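Local coordinates for protein cytochrome P450 (Bacillus megaterium, PDB 5L91) that binds heme b and probably works as a cytochrome P450 monooxygenase, here in complex with several molecules of the steroid corticosterone, at residues A[45-50]-A[309-314]; A[74-79]-A[190-195]; A[279-284]-A[332-337]; A[379-384]-A[397-402]. All coordinates share one frame; numbering follows the deposited sequence.

The four contacts spread widely over one cytochrome P450 fold and none touches another. Interaction 1 joins two strands of the mixed sheet. Interaction 2 falls along the chain between the two segments of interaction 1; their centres are about 28 Å apart. The centre of interaction 3 is equally far from that of interaction 1, and their segments alternate in sequence. Interaction 4 comes last, in the small antiparallel sheet, with its centre about 22 Å from that of interaction 3. Interactions 2 and 3 sit on opposite sides of the chain's centre. Helix 229-260 borders interactions 2, 3 and 4. Different corticosterone molecules touch the mixed sheet at interaction 1 and the helix 177-207 region at interaction 2.

Interaction 1 of 4, residues A[45-50]-A[309-314]; sequences QVWDVF and AGEHVV. With C0R (corticosterone), chain F.
Trp47 bonds through its backbone to both His312 and Val314, between parallel strands 46-49 and 312-315 in the mixed sheet of the P450 fold. Trp47 N donates to His312 O at 2.9 Å. Val314 N donates to Trp47 O at 2.8 Å. The third bond, Val49 N to Val314 O, is 3.1 Å.

One polar side-chain bond adds to these. The indole NE1 of Trp47 donates to Glu311 OE1 at 3.1 Å, almost straight (175°). The acceptor lies in the indole plane, but the indole N-H comes down on the carboxylate from above its plane. Trp47 CG stands opposite the carbonyl carbon (chi1 -70°), which carries the N-H edge back toward the start of the neighbouring strand. Glu311 OE1 also accepts from Lys308 N. A phenylalanine here would probably leave Glu311 OE1 without its indole donor and the carboxylate freer to turn.

Apolar contacts lie on both faces. Val49 CG2 meets Val313 CG1 at 3.7 Å on the Trp47 side. On the other, Val46 CB faces Val314 CG2 at 4.1 Å. Asp48 shares that second face, and its carboxylate is bound by Arg44 and Trp316.

Corticosterone (chain F) approaches the same face. Its C16 sits at the His312 ring edge, 3.4 Å from ND1, and its C21 is 3.6 Å from Val46 CG1.

The closest steroid atoms to these strands are carbons, consistent with contact by shape here, while the backbone and indole bonds hold the strands together.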
# COMPACT_ATOMS: atom_id res chain seq x y z
N GLN A 45 17.84 -14.80 8.21
CA GLN A 45 18.89 -14.59 7.23
C GLN A 45 18.78 -13.21 6.58
O GLN A 45 18.88 -13.06 5.36
CB GLN A 45 18.86 -15.70 6.17
CG GLN A 45 19.39 -17.04 6.68
CD GLN A 45 20.90 -17.11 6.64
OE1 GLN A 45 21.50 -17.03 5.57
NE2 GLN A 45 21.51 -17.27 7.79
N VAL A 46 18.63 -12.17 7.41
CA VAL A 46 18.54 -10.82 6.89
C VAL A 46 19.20 -9.84 7.84
O VAL A 46 19.29 -10.08 9.05
CB VAL A 46 17.09 -10.35 6.64
CG1 VAL A 46 16.37 -11.24 5.59
CG2 VAL A 46 16.33 -10.30 7.98
N TRP A 47 19.62 -8.73 7.27
CA TRP A 47 19.99 -7.55 8.04
C TRP A 47 18.76 -6.69 8.20
O TRP A 47 18.20 -6.22 7.21
CB TRP A 47 21.08 -6.72 7.35
CG TRP A 47 22.41 -7.32 7.31
CD1 TRP A 47 22.97 -7.95 6.26
CD2 TRP A 47 23.39 -7.31 8.35
NE1 TRP A 47 24.25 -8.34 6.56
CE2 TRP A 47 24.53 -7.97 7.85
CE3 TRP A 47 23.42 -6.80 9.65
CZ2 TRP A 47 25.68 -8.15 8.60
CZ3 TRP A 47 24.56 -6.98 10.40
CH2 TRP A 47 25.69 -7.66 9.87
N ASP A 48 18.32 -6.52 9.43
CA ASP A 48 17.34 -5.51 9.76
C ASP A 48 18.02 -4.15 9.94
O ASP A 48 19.06 -4.04 10.60
CB ASP A 48 16.60 -5.93 11.02
CG ASP A 48 15.72 -7.18 10.80
OD1 ASP A 48 14.98 -7.22 9.80
OD2 ASP A 48 15.74 -8.11 11.63
N VAL A 49 17.40 -3.12 9.36
CA VAL A 49 17.85 -1.74 9.48
C VAL A 49 16.70 -0.92 10.07
O VAL A 49 15.66 -0.76 9.42
CB VAL A 49 18.24 -1.17 8.12
CG1 VAL A 49 18.70 0.27 8.25
CG2 VAL A 49 19.32 -2.03 7.46
N PHE A 50 16.92 -0.32 11.25
CA PHE A 50 15.84 0.27 12.03
C PHE A 50 15.86 1.79 12.15
O PHE A 50 14.85 2.37 12.57
CB PHE A 50 15.85 -0.30 13.44
CG PHE A 50 15.46 -1.74 13.51
CD1 PHE A 50 14.13 -2.10 13.48
CD2 PHE A 50 16.42 -2.73 13.59
CE1 PHE A 50 13.76 -3.41 13.53
CE2 PHE A 50 16.06 -4.04 13.64
CZ PHE A 50 14.72 -4.39 13.62
N ALA A 309 27.84 -8.62 -0.37
CA ALA A 309 27.08 -8.86 -1.57
C ALA A 309 26.26 -10.14 -1.45
O ALA A 309 26.67 -11.11 -0.81
CB ALA A 309 28.03 -8.93 -2.77
N GLY A 310 25.03 -10.09 -1.98
CA GLY A 310 24.11 -11.22 -1.94
C GLY A 310 23.36 -11.37 -0.64
O GLY A 310 22.44 -12.19 -0.56
N GLU A 311 23.70 -10.61 0.40
CA GLU A 311 22.96 -10.72 1.63
C GLU A 311 21.69 -9.88 1.52
O GLU A 311 21.64 -8.87 0.81
CB GLU A 311 23.85 -10.31 2.80
CG GLU A 311 24.93 -11.39 3.15
CD GLU A 311 25.84 -11.00 4.33
OE1 GLU A 311 26.05 -9.78 4.55
OE2 GLU A 311 26.36 -11.90 5.01
N HIS A 312 20.66 -10.31 2.21
CA HIS A 312 19.35 -9.68 2.17
C HIS A 312 19.22 -8.60 3.24
O HIS A 312 19.68 -8.78 4.38
CB HIS A 312 18.29 -10.75 2.36
CG HIS A 312 18.08 -11.59 1.15
ND1 HIS A 312 16.88 -12.22 0.89
CD2 HIS A 312 18.89 -11.86 0.10
CE1 HIS A 312 16.98 -12.87 -0.25
NE2 HIS A 312 18.18 -12.66 -0.75
N VAL A 313 18.56 -7.48 2.88
CA VAL A 313 18.35 -6.33 3.77
C VAL A 313 16.86 -6.02 3.89
O VAL A 313 16.18 -5.88 2.89
CB VAL A 313 19.09 -5.08 3.26
CG1 VAL A 313 18.95 -3.93 4.28
CG2 VAL A 313 20.50 -5.37 2.99
N VAL A 314 16.40 -5.81 5.11
CA VAL A 314 15.04 -5.40 5.40
C VAL A 314 15.09 -4.05 6.13
O VAL A 314 15.24 -3.99 7.36
CB VAL A 314 14.31 -6.44 6.25
CG1 VAL A 314 12.97 -5.92 6.65
CG2 VAL A 314 14.18 -7.77 5.46
C1 C0R F . 8.70 -8.12 1.57
C2 C0R F . 8.49 -6.72 1.04
C3 C0R F . 9.32 -6.31 -0.26
C4 C0R F . 9.57 -7.51 -1.34
C5 C0R F . 9.38 -8.96 -0.79
C6 C0R F . 9.63 -10.25 -1.68
C7 C0R F . 10.92 -11.01 -1.10
C8 C0R F . 10.71 -11.33 0.36
C9 C0R F . 10.17 -10.14 1.26
C10 C0R F . 9.00 -9.28 0.68
C11 C0R F . 9.90 -10.71 2.73
C12 C0R F . 11.20 -11.54 3.32
C13 C0R F . 11.88 -12.52 2.36
C14 C0R F . 12.05 -11.87 0.86
C15 C0R F . 12.61 -12.82 0.13
C16 C0R F . 13.71 -13.43 1.14
C17 C0R F . 13.18 -12.80 2.63
C18 C0R F . 10.98 -13.80 2.26
C19 C0R F . 7.72 -10.15 0.52
C20 C0R F . 13.44 -13.76 3.81
C21 C0R F . 13.38 -13.18 5.24
O1 C0R F . 9.76 -5.18 -0.49
O2 C0R F . 8.83 -11.48 2.69
O3 C0R F . 13.69 -14.94 3.59
O4 C0R F . 13.04 -14.20 6.16
O HOH W 1 20.71 -12.89 3.73

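Interaction 2 of 4, residues A[74-79]-A[190-195]; sequences NQRQTA and ANDELE. With C0R (corticosterone), chain G; C0R (corticosterone), chain E.
Arg76 presents the edges of its guanidinium to Asp192 and to corticosterone (chain G), both close to its plane. Asn191 ND2 approaches obliquely. The grip on Asp192 is end-on, one nitrogen to each oxygen. Arg76 NH2 meets Asp192 OD1 at 2.9 Å, from above the carboxylate plane. Arg76 NH1 meets Asp192 OD2 at 3.0 Å, on the syn lone pair. The two planes are 54° apart, so this salt bridge is twisted.

The steroid takes another part of the same group. Arg76 NE donates to its O4 at 2.9 Å, and Arg76 NH2 donates to its O3 at 2.9 Å. A bend at chi3 (61°) turns the guanidinium between ligand and helix. A leucine in its place would probably leave Asp192 without its positive mate and the steroid's O3 and O4 without these donors.

Asn191 ties the helix acceptors together. Its ND2 donates to Asp192 OD1 at 3.1 Å, from the same face as Arg76 NH2. ND2 of Asn191 also donates to Glu195 OE2 at 3.2 Å. Ala79 N reaches Glu195 OE2 at 2.9 Å, from the opposite face of that carboxylate. OE2 is therefore held from two sides. Thr78 CG2 lies 3.8 Å from C20 of the steroid and also touches Asn191.

On helix 229-260, Ile237 touches Asn191 and Glu195, and Val233 touches Glu195. The arrangement is that of the P450 B-C loop meeting helix G, 177-207. This region commonly lines the substrate entrance, consistent with the steroid found here.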
# COMPACT_ATOMS: atom_id res chain seq x y z
N ASN A 74 13.97 -21.31 -14.18
CA ASN A 74 13.34 -22.55 -13.75
C ASN A 74 12.14 -22.33 -12.81
O ASN A 74 11.63 -23.30 -12.25
CB ASN A 74 14.38 -23.47 -13.08
CG ASN A 74 14.80 -22.99 -11.71
OD1 ASN A 74 14.64 -21.83 -11.35
ND2 ASN A 74 15.31 -23.91 -10.93
N GLN A 75 11.70 -21.09 -12.61
CA GLN A 75 10.44 -20.80 -11.93
C GLN A 75 9.46 -20.21 -12.93
O GLN A 75 9.83 -19.75 -14.01
CB GLN A 75 10.63 -19.83 -10.76
CG GLN A 75 11.15 -20.48 -9.49
CD GLN A 75 11.27 -19.49 -8.31
OE1 GLN A 75 10.36 -18.71 -8.02
NE2 GLN A 75 12.44 -19.51 -7.67
N ARG A 76 8.18 -20.23 -12.54
CA ARG A 76 7.15 -19.60 -13.35
C ARG A 76 7.56 -18.19 -13.75
O ARG A 76 8.03 -17.40 -12.93
CB ARG A 76 5.86 -19.56 -12.56
CG ARG A 76 5.00 -20.69 -12.87
CD ARG A 76 3.98 -20.85 -11.80
NE ARG A 76 3.07 -19.71 -11.61
CZ ARG A 76 2.03 -19.40 -12.39
NH1 ARG A 76 1.79 -20.09 -13.50
NH2 ARG A 76 1.24 -18.39 -12.07
N GLN A 77 7.33 -17.86 -15.02
CA GLN A 77 7.60 -16.51 -15.52
C GLN A 77 6.28 -15.72 -15.62
O GLN A 77 5.71 -15.51 -16.69
CB GLN A 77 8.33 -16.59 -16.86
CG GLN A 77 9.71 -17.23 -16.75
CD GLN A 77 10.61 -16.49 -15.79
OE1 GLN A 77 10.88 -15.30 -15.96
NE2 GLN A 77 11.08 -17.20 -14.76
N THR A 78 5.80 -15.26 -14.47
CA THR A 78 4.65 -14.39 -14.46
C THR A 78 5.05 -13.02 -14.96
O THR A 78 6.22 -12.62 -14.87
CB THR A 78 4.06 -14.28 -13.06
OG1 THR A 78 4.99 -13.61 -12.20
CG2 THR A 78 3.80 -15.66 -12.52
N ALA A 79 4.08 -12.30 -15.53
CA ALA A 79 4.35 -10.92 -15.93
C ALA A 79 4.70 -10.06 -14.73
O ALA A 79 5.54 -9.16 -14.83
CB ALA A 79 3.13 -10.33 -16.66
N ALA A 190 -5.48 -17.44 -10.03
CA ALA A 190 -5.99 -16.08 -10.12
C ALA A 190 -5.08 -15.23 -10.98
O ALA A 190 -5.53 -14.55 -11.90
CB ALA A 190 -6.17 -15.47 -8.74
N ASN A 191 -3.77 -15.30 -10.73
CA ASN A 191 -2.82 -14.50 -11.50
C ASN A 191 -2.90 -14.84 -12.98
O ASN A 191 -2.89 -13.95 -13.84
CB ASN A 191 -1.40 -14.72 -10.98
CG ASN A 191 -0.35 -14.11 -11.86
OD1 ASN A 191 0.07 -12.96 -11.66
ND2 ASN A 191 0.11 -14.87 -12.85
N ASP A 192 -2.92 -16.14 -13.29
CA ASP A 192 -2.96 -16.55 -14.68
C ASP A 192 -4.24 -16.09 -15.37
O ASP A 192 -4.21 -15.59 -16.50
CB ASP A 192 -2.77 -18.08 -14.76
CG ASP A 192 -1.35 -18.50 -14.41
OD1 ASP A 192 -0.47 -17.59 -14.30
OD2 ASP A 192 -1.10 -19.71 -14.28
N GLU A 193 -5.38 -16.22 -14.69
CA GLU A 193 -6.64 -15.69 -15.20
C GLU A 193 -6.60 -14.17 -15.36
O GLU A 193 -7.11 -13.63 -16.36
CB GLU A 193 -7.76 -16.13 -14.27
CG GLU A 193 -8.03 -17.63 -14.41
CD GLU A 193 -9.17 -18.12 -13.55
OE1 GLU A 193 -9.64 -17.30 -12.73
OE2 GLU A 193 -9.60 -19.30 -13.71
N LEU A 194 -5.97 -13.46 -14.40
CA LEU A 194 -5.85 -12.02 -14.54
C LEU A 194 -5.03 -11.68 -15.76
O LEU A 194 -5.35 -10.74 -16.49
CB LEU A 194 -5.19 -11.40 -13.29
CG LEU A 194 -6.12 -10.94 -12.20
CD1 LEU A 194 -5.33 -10.69 -10.93
CD2 LEU A 194 -6.81 -9.67 -12.65
N GLU A 195 -3.94 -12.41 -15.97
CA GLU A 195 -3.12 -12.15 -17.14
C GLU A 195 -3.95 -12.34 -18.40
O GLU A 195 -3.98 -11.46 -19.27
CB GLU A 195 -1.89 -13.08 -17.17
CG GLU A 195 -0.85 -12.81 -16.05
CD GLU A 195 0.55 -13.38 -16.35
OE1 GLU A 195 0.83 -13.76 -17.52
OE2 GLU A 195 1.38 -13.43 -15.40
C1 C0R G . 3.66 -13.33 -2.10
C2 C0R G . 3.97 -12.34 -0.97
C3 C0R G . 4.06 -10.85 -1.53
C4 C0R G . 2.79 -10.46 -2.49
C5 C0R G . 2.03 -11.65 -3.14
C6 C0R G . 0.78 -11.31 -4.08
C7 C0R G . 0.94 -12.11 -5.49
C8 C0R G . 1.46 -13.54 -5.38
C9 C0R G . 2.68 -13.74 -4.37
C10 C0R G . 2.46 -13.15 -2.94
C11 C0R G . 3.27 -15.25 -4.46
C12 C0R G . 3.65 -15.63 -6.00
C13 C0R G . 2.50 -15.43 -6.98
C14 C0R G . 1.82 -13.93 -6.83
C15 C0R G . 0.82 -13.94 -7.71
C16 C0R G . 1.58 -14.51 -9.00
C17 C0R G . 2.87 -15.39 -8.29
C18 C0R G . 1.42 -16.52 -6.68
C19 C0R G . 1.35 -13.95 -2.18
C20 C0R G . 3.03 -16.75 -9.00
C21 C0R G . 4.40 -17.48 -8.98
O1 C0R G . 4.95 -10.06 -1.30
O2 C0R G . 2.41 -16.13 -3.99
O3 C0R G . 2.02 -17.18 -9.54
O4 C0R G . 4.28 -18.89 -9.14
C1 C0R E . 4.68 -8.92 -5.79
C2 C0R E . 4.00 -7.57 -5.86
C3 C0R E . 4.48 -6.56 -4.71
C4 C0R E . 6.06 -6.63 -4.30
C5 C0R E . 6.82 -7.83 -4.92
C6 C0R E . 8.36 -7.94 -4.60
C7 C0R E . 8.68 -9.53 -4.45
C8 C0R E . 8.22 -10.49 -5.51
C9 C0R E . 6.65 -10.38 -5.64
C10 C0R E . 6.14 -8.91 -5.86
C11 C0R E . 6.08 -11.52 -6.65
C12 C0R E . 6.72 -12.99 -6.37
C13 C0R E . 8.23 -13.00 -6.27
C14 C0R E . 8.72 -11.90 -5.14
C15 C0R E . 10.03 -12.08 -5.05
C16 C0R E . 10.14 -13.69 -5.01
C17 C0R E . 8.71 -14.17 -5.82
C18 C0R E . 8.87 -12.63 -7.66
C19 C0R E . 6.47 -8.49 -7.31
C20 C0R E . 8.92 -15.24 -6.94
C21 C0R E . 7.70 -16.01 -7.49
O1 C0R E . 3.74 -5.74 -4.19
O2 C0R E . 6.34 -11.26 -7.92
O3 C0R E . 10.05 -15.44 -7.35
O4 C0R E . 7.12 -16.80 -6.46

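Interaction 3 of 4, residues A[279-284]-A[332-337]; sequences IEEVLR and VFKIDR
Glu281 and Arg284 form the ExxR motif of the P450 K helix, here helix 275-285. With Arg337 from the meander later in the chain they make the family's Glu-Arg-Arg triad, which, as in other P450s, probably fixes the meander against the K helix.

Glu281 CB lies 3.5 Å from Lys334 O. With CG placed opposite the backbone N (chi1 178°), Glu281 CG comes obliquely to the Phe333 ring, 3.4 Å from CE1. The chain then bends at chi2 (69°), and this turns the carboxylate into a cluster of donors. OE1 of Glu281 takes Arg284 NE at 2.8 Å. Its other oxygen, OE2, is gripped by three donors. Arg284 NH2 comes to OE2 of Glu281 at 2.9 Å, from above the carboxylate plane. Lys334 N reaches the same OE2 at 2.8 Å, on the anti side. Arg337 NE reaches it at 2.9 Å, on the syn side, and a weak bond joins this NE to OE1.

Arg284 holds the carboxylate side-on. The two guanidiniums lie close, with Arg337 NH2 over one Arg284 face. The shared carboxylate probably offsets their charge and is likely to stay ionised. Both arginines have further acceptors: Arg284 NH1 bonds Pro330 O and His321 O, and Arg337 NH1 bonds Glu328 O.

Beside this polar centre, Val282 CG2 touches the Phe333 edge at CE1, 3.7 Å away. Phe333 also packs on Cys257 of helix 229-260. The type I turn from Lys334 to Arg337 folds the segment back, and Arg337 NH2 donates to Val332 O at 2.9 Å, in the carbonyl plane.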
# COMPACT_ATOMS: atom_id res chain seq x y z
N ILE A 279 -3.36 12.86 7.21
CA ILE A 279 -3.08 11.60 6.53
C ILE A 279 -1.59 11.36 6.48
O ILE A 279 -1.13 10.23 6.68
CB ILE A 279 -3.74 11.62 5.14
CG1 ILE A 279 -5.25 11.54 5.33
CG2 ILE A 279 -3.26 10.42 4.20
CD1 ILE A 279 -6.03 11.93 4.11
N GLU A 280 -0.79 12.42 6.26
CA GLU A 280 0.65 12.24 6.23
C GLU A 280 1.15 11.77 7.58
O GLU A 280 2.05 10.94 7.68
CB GLU A 280 1.35 13.53 5.81
CG GLU A 280 1.03 13.95 4.38
CD GLU A 280 1.40 12.87 3.35
OE1 GLU A 280 2.55 12.36 3.37
OE2 GLU A 280 0.54 12.53 2.52
N GLU A 281 0.54 12.24 8.63
CA GLU A 281 0.95 11.77 9.94
C GLU A 281 0.57 10.32 10.14
O GLU A 281 1.32 9.57 10.77
CB GLU A 281 0.34 12.65 11.00
CG GLU A 281 0.63 12.25 12.42
CD GLU A 281 2.08 12.46 12.84
OE1 GLU A 281 2.93 12.50 11.95
OE2 GLU A 281 2.36 12.64 14.06
N VAL A 282 -0.58 9.91 9.63
CA VAL A 282 -0.93 8.48 9.67
C VAL A 282 0.08 7.69 8.86
O VAL A 282 0.52 6.63 9.28
CB VAL A 282 -2.36 8.25 9.18
CG1 VAL A 282 -2.70 6.72 9.08
CG2 VAL A 282 -3.33 8.90 10.16
N LEU A 283 0.46 8.19 7.70
CA LEU A 283 1.48 7.50 6.93
C LEU A 283 2.77 7.33 7.72
O LEU A 283 3.48 6.35 7.54
CB LEU A 283 1.74 8.25 5.65
CG LEU A 283 0.61 8.09 4.65
CD1 LEU A 283 0.60 9.23 3.60
CD2 LEU A 283 0.72 6.73 3.96
N ARG A 284 3.10 8.30 8.59
CA ARG A 284 4.27 8.21 9.43
C ARG A 284 4.06 7.24 10.58
O ARG A 284 4.88 6.35 10.81
CB ARG A 284 4.63 9.59 10.02
CG ARG A 284 5.82 9.51 10.98
CD ARG A 284 6.04 10.72 11.82
NE ARG A 284 5.02 10.85 12.85
CZ ARG A 284 5.09 10.32 14.07
NH1 ARG A 284 6.14 9.62 14.45
NH2 ARG A 284 4.08 10.52 14.91
N VAL A 332 3.97 10.69 19.50
CA VAL A 332 2.81 11.57 19.58
C VAL A 332 2.22 11.74 18.19
O VAL A 332 2.93 12.08 17.24
CB VAL A 332 3.18 12.94 20.16
CG1 VAL A 332 1.94 13.80 20.16
CG2 VAL A 332 3.76 12.84 21.60
N PHE A 333 0.90 11.54 18.09
CA PHE A 333 0.15 11.77 16.86
C PHE A 333 -0.14 13.25 16.71
O PHE A 333 -0.90 13.82 17.50
CB PHE A 333 -1.14 10.96 16.86
CG PHE A 333 -1.94 11.07 15.59
CD1 PHE A 333 -1.51 10.43 14.46
CD2 PHE A 333 -3.12 11.78 15.55
CE1 PHE A 333 -2.20 10.49 13.29
CE2 PHE A 333 -3.84 11.85 14.37
CZ PHE A 333 -3.37 11.19 13.23
N LYS A 334 0.44 13.88 15.68
CA LYS A 334 0.31 15.32 15.47
C LYS A 334 -0.24 15.53 14.07
O LYS A 334 0.53 15.46 13.10
CB LYS A 334 1.67 16.04 15.61
CG LYS A 334 2.49 15.84 16.90
CD LYS A 334 3.77 16.75 16.84
CE LYS A 334 4.68 16.70 18.06
NZ LYS A 334 6.08 17.28 17.70
N ILE A 335 -1.52 15.91 13.95
CA ILE A 335 -2.12 15.98 12.62
C ILE A 335 -1.52 17.09 11.78
O ILE A 335 -1.69 17.09 10.55
CB ILE A 335 -3.64 16.14 12.67
CG1 ILE A 335 -4.00 17.36 13.50
CG2 ILE A 335 -4.35 14.84 13.15
CD1 ILE A 335 -5.49 17.61 13.53
N ASP A 336 -0.81 18.04 12.42
CA ASP A 336 -0.16 19.14 11.72
C ASP A 336 1.36 18.98 11.71
O ASP A 336 2.09 19.97 11.59
CB ASP A 336 -0.55 20.51 12.33
CG ASP A 336 -0.31 20.61 13.85
OD1 ASP A 336 0.15 19.64 14.50
OD2 ASP A 336 -0.62 21.68 14.41
N ARG A 337 1.86 17.77 11.90
CA ARG A 337 3.29 17.56 12.06
C ARG A 337 4.06 18.20 10.91
O ARG A 337 3.71 18.01 9.73
CB ARG A 337 3.63 16.07 12.14
CG ARG A 337 5.12 15.81 12.31
CD ARG A 337 5.43 14.37 12.54
NE ARG A 337 4.98 13.87 13.83
CZ ARG A 337 5.68 14.00 14.95
NH1 ARG A 337 6.84 14.64 14.94
NH2 ARG A 337 5.23 13.47 16.08

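Interaction 4 of 4, residues A[379-384]-A[397-402]; sequences SPSFEL and ELLIRK
Ser379 lies tight against Leu399. Ser379 N donates to Leu399 O at 3.0 Å, and the donor stands well above the carbonyl plane. CB of Ser379 is 3.6 Å from CB of Leu399. Close packing continues at Phe382, whose CE1 is 3.4 Å from Leu398 CD1, while the ring edge points to Leu399 O. A chi1 of 173° swings the Phe382 ring out to Leu398. Tyr256 of helix 229-260 touches Phe382, and Ile255 touches Leu398.

Pro380 crosses Arg401 at about a right angle. Its CD sits over the centre of one guanidinium face, 3.5 Å from Arg401 CZ. Asp131 forms a salt bridge with Arg401 NE, which is likely to limit the turning of the group against the proline.

The other end is looser and wetter. No direct bond joins Glu383 to Glu397. A water donates to Glu383 O and to Glu397 OE2, each at 2.9 Å, and accepts from Leu399 N. A second water links Glu383 O with Glu397 O. Glu397 OE1 pairs with Lys385.

Ser379 to Phe382 form a type I turn, closed by Phe382 N to Ser379 O. Ser381 N also donates to Ser379 OG at 3.1 Å, giving an ST turn. The type I turn follows edge strand 377-378 and lies against central strand 399-401 of the small antiparallel sheet near the P450 C-terminus.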
# COMPACT_ATOMS: atom_id res chain seq x y z
N SER A 379 -17.42 1.28 17.88
CA SER A 379 -18.55 0.47 18.19
C SER A 379 -18.39 -0.15 19.58
O SER A 379 -17.29 -0.53 19.98
CB SER A 379 -18.68 -0.64 17.17
OG SER A 379 -19.67 -1.49 17.57
N PRO A 380 -19.49 -0.30 20.31
CA PRO A 380 -19.48 -1.13 21.52
C PRO A 380 -18.88 -2.49 21.33
O PRO A 380 -18.31 -3.06 22.27
CB PRO A 380 -20.96 -1.25 21.87
CG PRO A 380 -21.59 -0.06 21.29
CD PRO A 380 -20.82 0.28 20.06
N SER A 381 -19.04 -3.07 20.15
CA SER A 381 -18.50 -4.40 19.87
C SER A 381 -17.14 -4.35 19.17
O SER A 381 -16.69 -5.38 18.64
CB SER A 381 -19.52 -5.19 19.05
OG SER A 381 -19.68 -4.59 17.78
N PHE A 382 -16.46 -3.19 19.15
CA PHE A 382 -15.14 -3.09 18.55
C PHE A 382 -14.20 -4.13 19.14
O PHE A 382 -14.23 -4.43 20.33
CB PHE A 382 -14.51 -1.71 18.80
CG PHE A 382 -13.09 -1.64 18.34
CD1 PHE A 382 -12.79 -1.42 17.01
CD2 PHE A 382 -12.06 -1.83 19.23
CE1 PHE A 382 -11.50 -1.38 16.59
CE2 PHE A 382 -10.75 -1.80 18.80
CZ PHE A 382 -10.48 -1.58 17.48
N GLU A 383 -13.38 -4.69 18.28
CA GLU A 383 -12.27 -5.54 18.69
C GLU A 383 -11.05 -5.19 17.87
O GLU A 383 -11.14 -4.91 16.67
CB GLU A 383 -12.63 -7.02 18.53
CG GLU A 383 -13.61 -7.46 19.59
CD GLU A 383 -13.97 -8.94 19.56
OE1 GLU A 383 -13.70 -9.64 18.54
OE2 GLU A 383 -14.50 -9.41 20.59
N LEU A 384 -9.91 -5.18 18.53
CA LEU A 384 -8.63 -4.98 17.87
C LEU A 384 -8.24 -6.27 17.18
O LEU A 384 -7.95 -7.26 17.85
CB LEU A 384 -7.59 -4.56 18.89
CG LEU A 384 -6.26 -4.13 18.28
CD1 LEU A 384 -6.39 -2.89 17.44
CD2 LEU A 384 -5.25 -3.89 19.37
N GLU A 397 -10.55 -5.65 10.61
CA GLU A 397 -11.83 -4.97 10.74
C GLU A 397 -11.66 -3.79 11.67
O GLU A 397 -10.68 -3.68 12.41
CB GLU A 397 -12.93 -5.88 11.29
CG GLU A 397 -12.67 -6.36 12.64
CD GLU A 397 -13.90 -7.01 13.29
OE1 GLU A 397 -14.33 -8.09 12.82
OE2 GLU A 397 -14.37 -6.44 14.30
N LEU A 398 -12.64 -2.88 11.59
CA LEU A 398 -12.63 -1.68 12.41
C LEU A 398 -14.10 -1.26 12.56
O LEU A 398 -14.64 -0.55 11.71
CB LEU A 398 -11.74 -0.60 11.80
CG LEU A 398 -11.76 0.81 12.42
CD1 LEU A 398 -11.72 0.77 13.92
CD2 LEU A 398 -10.58 1.58 11.90
N LEU A 399 -14.73 -1.73 13.62
CA LEU A 399 -16.15 -1.49 13.85
C LEU A 399 -16.36 -0.11 14.46
O LEU A 399 -15.89 0.17 15.56
CB LEU A 399 -16.76 -2.56 14.76
CG LEU A 399 -16.69 -3.98 14.18
CD1 LEU A 399 -17.44 -4.91 15.12
CD2 LEU A 399 -17.25 -4.05 12.76
N ILE A 400 -17.13 0.70 13.76
CA ILE A 400 -17.36 2.10 14.12
C ILE A 400 -18.86 2.33 14.21
O ILE A 400 -19.63 1.83 13.39
CB ILE A 400 -16.71 3.02 13.07
CG1 ILE A 400 -15.18 2.98 13.22
CG2 ILE A 400 -17.24 4.44 13.16
CD1 ILE A 400 -14.64 3.50 14.57
N ARG A 401 -19.27 3.06 15.24
CA ARG A 401 -20.65 3.48 15.40
C ARG A 401 -20.79 4.90 14.88
O ARG A 401 -20.06 5.79 15.32
CB ARG A 401 -21.07 3.43 16.87
CG ARG A 401 -22.44 4.12 17.17
CD ARG A 401 -23.03 3.59 18.46
NE ARG A 401 -23.37 2.17 18.33
CZ ARG A 401 -24.03 1.45 19.25
NH1 ARG A 401 -24.42 1.99 20.40
NH2 ARG A 401 -24.26 0.16 19.02
N LYS A 402 -21.75 5.10 13.98
CA LYS A 402 -21.95 6.42 13.37
C LYS A 402 -22.52 7.44 14.36
O LYS A 402 -22.27 8.64 14.20
CB LYS A 402 -22.89 6.32 12.16
CG LYS A 402 -22.37 5.51 10.98
CD LYS A 402 -23.50 5.26 10.00
CE LYS A 402 -23.06 4.62 8.78
NZ LYS A 402 -24.24 4.29 7.95
O HOH W 2 -13.31 -3.83 15.03
O HOH W 3 -9.50 -4.00 14.80